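Local coordinates for periplasmic aliphatic sulphonates-binding protein (Escherichia coli, PDB 2X26), which serves as the putative periplasmic binding protein of an ABC-type transport system for aliphatic sulfonates, at residues Asp55-Pro64 with Thr184-Tyr194. Sequence-based numbering, arbitrary orientation. Where two conformers were deposited one is given.
Sequences DLGSTGDIPP and TGSFYLAARPY
Asp55 lies flat on the ring of Tyr194, and following it outward shows how. Its CB sits over the middle of one face, 3.7 Å from the ring centroid in a CH-pi contact. Its CG comes 3.6 Å from Tyr194 CE1. Beyond it OD1 lies nearest CE1 and CD1 and OD2 nearest CE1, the carboxylate stacked parallel to the ring with the planes only 1° apart. The carboxylate's charge is met by Arg6 in a salt bridge, while the tyrosine hydroxyl bonds to the backbone of Ala4. With CG of Tyr194 anti to the backbone N (chi1 -171°), the first turn of helix 192-197 carries the ring back against Asp55. An alanine in place of Tyr194 would probably strip Asp55 of the surface it rests on and leave the Ala4 carbonyl without its hydroxyl partner. Where the strands part, a water bridges Asp55 O and Ala191 N. Strands 56-59 and 186-191 run antiparallel, Gly57 pairing with Leu189 and Thr59 with Phe187 through two hydrogen bonds each; Leu189 N to Gly57 O is 2.8 Å. Leu189, branched and apolar, sets its CD2 4.0 Å from Pro64 CB and its CD1 equally close to Pro64 CG, joining the strand to helix 62-69. Past the strand end, the apolar CB of Asp61 packs on the apolar rim of Phe187 at CE2, 3.7 Å away. A carboxylate suits this watery corner: Asp61 OD2 accepts from two waters, one 2.7 Å from Thr184 OG1, the other held by Thr184 N. Strand 186-191, running against its neighbours 56-59 and 74-80, helps complete the mixed five-stranded sheet of one lobe of the two-lobed periplasmic binding protein fold.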
ATOM      1  N   ASP A  55       4.723  15.080  -0.216  1.00  4.70           N
ATOM      2  CA  ASP A  55       4.715  15.084  -1.664  1.00  6.33           C
ATOM      3  C   ASP A  55       4.520  13.709  -2.295  1.00  6.04           C
ATOM      4  O   ASP A  55       4.080  13.643  -3.422  1.00  7.08           O
ATOM      5  CB  ASP A  55       6.056  15.634  -2.175  1.00  6.25           C
ATOM      6  CG  ASP A  55       6.357  16.967  -1.606  1.00  7.79           C
ATOM      7  OD1 ASP A  55       5.516  17.870  -1.767  1.00  9.41           O
ATOM      8  OD2 ASP A  55       7.416  17.150  -0.974  1.00  6.94           O
ATOM      9  N   LEU A  56       4.815  12.638  -1.563  1.00  6.37           N
ATOM     10  CA  LEU A  56       4.778  11.297  -2.138  1.00  4.29           C
ATOM     11  C   LEU A  56       4.383  10.379  -1.014  1.00  5.63           C
ATOM     12  O   LEU A  56       4.913  10.525   0.107  1.00  7.11           O
ATOM     13  CB  LEU A  56       6.183  10.913  -2.658  1.00  5.16           C
ATOM     14  CG  LEU A  56       6.368   9.515  -3.245  1.00  4.67           C
ATOM     15  CD1 LEU A  56       5.547   9.412  -4.535  1.00  7.33           C
ATOM     16  CD2 LEU A  56       7.857   9.288  -3.548  1.00  3.99           C
ATOM     17  N   GLY A  57       3.506   9.406  -1.303  1.00  5.14           N
ATOM     18  CA  GLY A  57       3.069   8.481  -0.261  1.00  5.65           C
ATOM     19  C   GLY A  57       2.821   7.068  -0.759  1.00  5.61           C
ATOM     20  O   GLY A  57       2.608   6.857  -1.952  1.00  4.75           O
ATOM     21  N   SER A  58       2.936   6.108   0.167  1.00  4.93           N
ATOM     22  CA  SER A  58       2.691   4.705  -0.110  1.00  4.55           C
ATOM     23  C   SER A  58       1.412   4.251   0.633  1.00  5.52           C
ATOM     24  O   SER A  58       1.259   4.498   1.840  1.00  5.36           O
ATOM     25  CB  SER A  58       3.889   3.953   0.469  1.00  5.74           C
ATOM     26  OG  SER A  58       3.515   2.639   0.811  1.00  9.19           O
ATOM     27  N   THR A  59       0.494   3.600  -0.066  1.00  5.60           N
ATOM     28  CA  THR A  59      -0.727   3.054   0.562  0.50  5.58           C
ATOM     29  C   THR A  59      -1.176   1.847  -0.253  1.00  7.37           C
ATOM     30  O   THR A  59      -0.669   1.599  -1.343  1.00  7.57           O
ATOM     31  CB  THR A  59      -1.985   4.025   0.686  0.50  6.63           C
ATOM     32  OG1 THR A  59      -2.700   4.022  -0.541  0.50  5.98           O
ATOM     33  CG2 THR A  59      -1.664   5.478   1.085  0.50  4.31           C
ATOM     34  N   GLY A  60      -2.110   1.096   0.306  1.00  6.29           N
ATOM     35  CA  GLY A  60      -2.729  -0.024  -0.388  1.00  8.27           C
ATOM     36  C   GLY A  60      -3.695   0.458  -1.443  1.00  9.15           C
ATOM     37  O   GLY A  60      -3.799   1.658  -1.698  1.00  9.10           O
ATOM     38  N   ASP A  61      -4.439  -0.474  -2.029  1.00  8.35           N
ATOM     39  CA  ASP A  61      -5.360  -0.112  -3.107  1.00  9.03           C
ATOM     40  C   ASP A  61      -6.655   0.586  -2.622  1.00  9.52           C
ATOM     41  O   ASP A  61      -7.313   1.334  -3.393  1.00  9.20           O
ATOM     42  CB  ASP A  61      -5.660  -1.327  -3.995  1.00  9.93           C
ATOM     43  CG  ASP A  61      -6.177  -2.543  -3.235  1.00 14.47           C
ATOM     44  OD1 ASP A  61      -5.677  -2.831  -2.124  1.00 19.90           O
ATOM     45  OD2 ASP A  61      -7.084  -3.250  -3.796  1.00 15.24           O
ATOM     46  N   ILE A  62      -6.986   0.431  -1.344  1.00  8.11           N
ATOM     47  CA  ILE A  62      -8.258   0.954  -0.874  1.00  8.60           C
ATOM     48  C   ILE A  62      -8.275   2.448  -0.504  1.00  7.94           C
ATOM     49  O   ILE A  62      -9.144   3.182  -1.021  1.00  8.09           O
ATOM     50  CB  ILE A  62      -8.855   0.113   0.303  1.00  9.42           C
ATOM     51  CG1 ILE A  62      -9.046  -1.365  -0.091  1.00 10.08           C
ATOM     52  CG2 ILE A  62     -10.163   0.782   0.792  1.00  9.11           C
ATOM     53  CD1 ILE A  62      -9.669  -1.581  -1.468  1.00 10.99           C
ATOM     54  N   PRO A  63      -7.325   2.917   0.345  1.00  7.24           N
ATOM     55  CA  PRO A  63      -7.406   4.332   0.744  1.00  7.00           C
ATOM     56  C   PRO A  63      -7.544   5.336  -0.401  1.00  7.25           C
ATOM     57  O   PRO A  63      -8.294   6.294  -0.249  1.00  8.45           O
ATOM     58  CB  PRO A  63      -6.145   4.543   1.611  1.00  6.01           C
ATOM     59  CG  PRO A  63      -5.903   3.132   2.252  1.00  7.73           C
ATOM     60  CD  PRO A  63      -6.275   2.182   1.102  1.00  7.03           C
ATOM     61  N   PRO A  64      -6.837   5.160  -1.541  1.00  6.36           N
ATOM     62  CA  PRO A  64      -6.960   6.154  -2.591  1.00  7.14           C
ATOM     63  C   PRO A  64      -8.351   6.267  -3.164  1.00  8.05           C
ATOM     64  O   PRO A  64      -8.714   7.340  -3.670  1.00  9.34           O
ATOM     65  CB  PRO A  64      -6.089   5.620  -3.721  1.00  8.15           C
ATOM     66  CG  PRO A  64      -5.099   4.718  -3.037  1.00  8.61           C
ATOM     67  CD  PRO A  64      -5.791   4.168  -1.832  1.00  5.55           C
ATOM     68  N   THR A 184      -5.096  -6.283  -6.819  1.00  9.39           N
ATOM     69  CA  THR A 184      -4.585  -5.169  -7.646  1.00  8.12           C
ATOM     70  C   THR A 184      -3.112  -4.782  -7.419  1.00  7.62           C
ATOM     71  O   THR A 184      -2.350  -4.547  -8.371  1.00  9.86           O
ATOM     72  CB  THR A 184      -5.448  -3.949  -7.311  1.00  6.86           C
ATOM     73  OG1 THR A 184      -6.785  -4.271  -7.673  1.00  7.63           O
ATOM     74  CG2 THR A 184      -4.988  -2.669  -8.094  1.00  7.14           C
ATOM     75  N   GLY A 185      -2.724  -4.709  -6.156  1.00  6.65           N
ATOM     76  CA  GLY A 185      -1.356  -4.281  -5.832  1.00  5.45           C
ATOM     77  C   GLY A 185      -1.404  -3.078  -4.872  1.00  5.71           C
ATOM     78  O   GLY A 185      -2.479  -2.644  -4.497  1.00  6.45           O
ATOM     79  N   SER A 186      -0.245  -2.582  -4.435  1.00  5.78           N
ATOM     80  CA  SER A 186      -0.252  -1.370  -3.597  0.50  5.00           C
ATOM     81  C   SER A 186       0.331  -0.245  -4.397  1.00  5.74           C
ATOM     82  O   SER A 186       0.973  -0.457  -5.448  1.00  7.45           O
ATOM     83  CB  SER A 186       0.545  -1.552  -2.310  0.50  4.65           C
ATOM     84  OG  SER A 186       1.840  -2.071  -2.591  0.50  2.00           O
ATOM     85  N   PHE A 187       0.103   0.970  -3.938  1.00  5.82           N
ATOM     86  CA  PHE A 187       0.392   2.136  -4.796  1.00  6.00           C
ATOM     87  C   PHE A 187       1.291   3.196  -4.194  1.00  6.52           C
ATOM     88  O   PHE A 187       1.473   3.268  -2.961  1.00  6.32           O
ATOM     89  CB  PHE A 187      -0.898   2.835  -5.178  1.00  5.26           C
ATOM     90  CG  PHE A 187      -1.770   2.029  -6.097  1.00  7.00           C
ATOM     91  CD1 PHE A 187      -1.446   1.880  -7.460  1.00  7.21           C
ATOM     92  CD2 PHE A 187      -2.893   1.417  -5.591  1.00  3.78           C
ATOM     93  CE1 PHE A 187      -2.307   1.164  -8.349  1.00  6.17           C
ATOM     94  CE2 PHE A 187      -3.764   0.648  -6.445  1.00  6.42           C
ATOM     95  CZ  PHE A 187      -3.462   0.520  -7.830  1.00  8.80           C
ATOM     96  N   TYR A 188       1.897   3.985  -5.083  1.00  5.63           N
ATOM     97  CA  TYR A 188       2.581   5.212  -4.697  1.00  4.67           C
ATOM     98  C   TYR A 188       1.762   6.310  -5.315  1.00  4.95           C
ATOM     99  O   TYR A 188       1.355   6.176  -6.466  1.00  3.79           O
ATOM    100  CB  TYR A 188       3.992   5.243  -5.258  1.00  5.13           C
ATOM    101  CG  TYR A 188       4.818   4.210  -4.562  1.00  6.00           C
ATOM    102  CD1 TYR A 188       4.808   2.884  -5.003  1.00  6.90           C
ATOM    103  CD2 TYR A 188       5.542   4.552  -3.423  1.00  7.08           C
ATOM    104  CE1 TYR A 188       5.561   1.927  -4.318  1.00  5.36           C
ATOM    105  CE2 TYR A 188       6.300   3.603  -2.735  1.00  6.18           C
ATOM    106  CZ  TYR A 188       6.287   2.288  -3.198  1.00  9.26           C
ATOM    107  OH  TYR A 188       7.020   1.337  -2.512  1.00  7.79           O
ATOM    108  N   LEU A 189       1.464   7.336  -4.507  1.00  4.22           N
ATOM    109  CA  LEU A 189       0.689   8.484  -4.967  1.00  5.59           C
ATOM    110  C   LEU A 189       1.404   9.809  -4.750  1.00  5.36           C
ATOM    111  O   LEU A 189       2.218   9.969  -3.824  1.00  4.97           O
ATOM    112  CB  LEU A 189      -0.687   8.509  -4.268  1.00  5.52           C
ATOM    113  CG  LEU A 189      -1.591   7.299  -4.701  1.00 11.23           C
ATOM    114  CD1 LEU A 189      -1.473   6.259  -3.607  1.00 14.22           C
ATOM    115  CD2 LEU A 189      -2.995   7.753  -4.940  1.00 15.56           C
ATOM    116  N   ALA A 190       1.070  10.778  -5.603  1.00  5.31           N
ATOM    117  CA  ALA A 190       1.560  12.143  -5.461  1.00  4.67           C
ATOM    118  C   ALA A 190       0.501  13.101  -5.914  1.00  5.85           C
ATOM    119  O   ALA A 190      -0.417  12.700  -6.570  1.00  5.31           O
ATOM    120  CB  ALA A 190       2.805  12.349  -6.317  1.00  5.81           C
ATOM    121  N   ALA A 191       0.646  14.387  -5.583  1.00  6.67           N
ATOM    122  CA  ALA A 191      -0.166  15.401  -6.242  1.00  7.57           C
ATOM    123  C   ALA A 191       0.249  15.560  -7.707  1.00  8.50           C
ATOM    124  O   ALA A 191       1.444  15.460  -8.056  1.00  7.59           O
ATOM    125  CB  ALA A 191      -0.043  16.728  -5.498  1.00  8.71           C
ATOM    126  N   ARG A 192      -0.741  15.763  -8.584  1.00  7.71           N
ATOM    127  CA  ARG A 192      -0.424  15.836  -9.993  1.00  8.50           C
ATOM    128  C   ARG A 192       0.619  16.900 -10.371  1.00  7.80           C
ATOM    129  O   ARG A 192       1.524  16.626 -11.162  1.00  6.68           O
ATOM    130  CB  ARG A 192      -1.679  15.903 -10.844  1.00  8.70           C
ATOM    131  CG  ARG A 192      -1.409  15.837 -12.354  1.00 12.86           C
ATOM    132  CD  ARG A 192      -2.665  16.211 -13.127  1.00 15.68           C
ATOM    133  NE  ARG A 192      -3.842  15.532 -12.583  1.00 15.30           N
ATOM    134  CZ  ARG A 192      -4.300  14.375 -13.044  1.00 15.39           C
ATOM    135  NH1 ARG A 192      -3.661  13.763 -14.055  1.00 14.24           N
ATOM    136  NH2 ARG A 192      -5.369  13.804 -12.468  1.00 16.30           N
ATOM    137  N   PRO A 193       0.549  18.097  -9.779  1.00  7.80           N
ATOM    138  CA  PRO A 193       1.521  19.099 -10.207  1.00  7.97           C
ATOM    139  C   PRO A 193       2.934  18.696  -9.828  1.00  7.97           C
ATOM    140  O   PRO A 193       3.878  18.977 -10.590  1.00  8.78           O
ATOM    141  CB  PRO A 193       1.089  20.352  -9.415  1.00  8.17           C
ATOM    142  CG  PRO A 193      -0.322  20.186  -9.227  1.00  8.10           C
ATOM    143  CD  PRO A 193      -0.492  18.702  -8.929  1.00  7.79           C
ATOM    144  N   TYR A 194       3.102  18.007  -8.692  1.00  7.43           N
ATOM    145  CA  TYR A 194       4.446  17.594  -8.273  1.00  7.24           C
ATOM    146  C   TYR A 194       4.980  16.514  -9.178  1.00  6.76           C
ATOM    147  O   TYR A 194       6.157  16.521  -9.486  1.00  6.49           O
ATOM    148  CB  TYR A 194       4.447  17.037  -6.837  1.00  6.10           C
ATOM    149  CG  TYR A 194       5.809  16.773  -6.212  1.00  4.92           C
ATOM    150  CD1 TYR A 194       6.484  17.785  -5.520  1.00  5.87           C
ATOM    151  CD2 TYR A 194       6.420  15.512  -6.289  1.00  5.05           C
ATOM    152  CE1 TYR A 194       7.732  17.564  -4.914  1.00  4.32           C
ATOM    153  CE2 TYR A 194       7.702  15.288  -5.704  1.00  6.62           C
ATOM    154  CZ  TYR A 194       8.340  16.308  -5.007  1.00  5.22           C
ATOM    155  OH  TYR A 194       9.565  16.089  -4.380  1.00  5.82           O
TER
HETATM  156  O   HOH W   1       2.644  15.620  -4.392  1.00 12.14           O
HETATM  157  O   HOH W   2       2.858   1.138  -1.666  1.00 12.95           O
HETATM  158  O   HOH W   3      -8.189  -2.756  -5.982  1.00 10.59           O
HETATM  159  O   HOH W   4      -2.615  -3.142  -1.507  1.00 16.60           O
HETATM  160  O   HOH W   5      -6.675  -5.835  -4.179  1.00 19.08           O
HETATM  161  O   HOH W   6      -3.789  -5.467  -3.432  1.00 21.20           O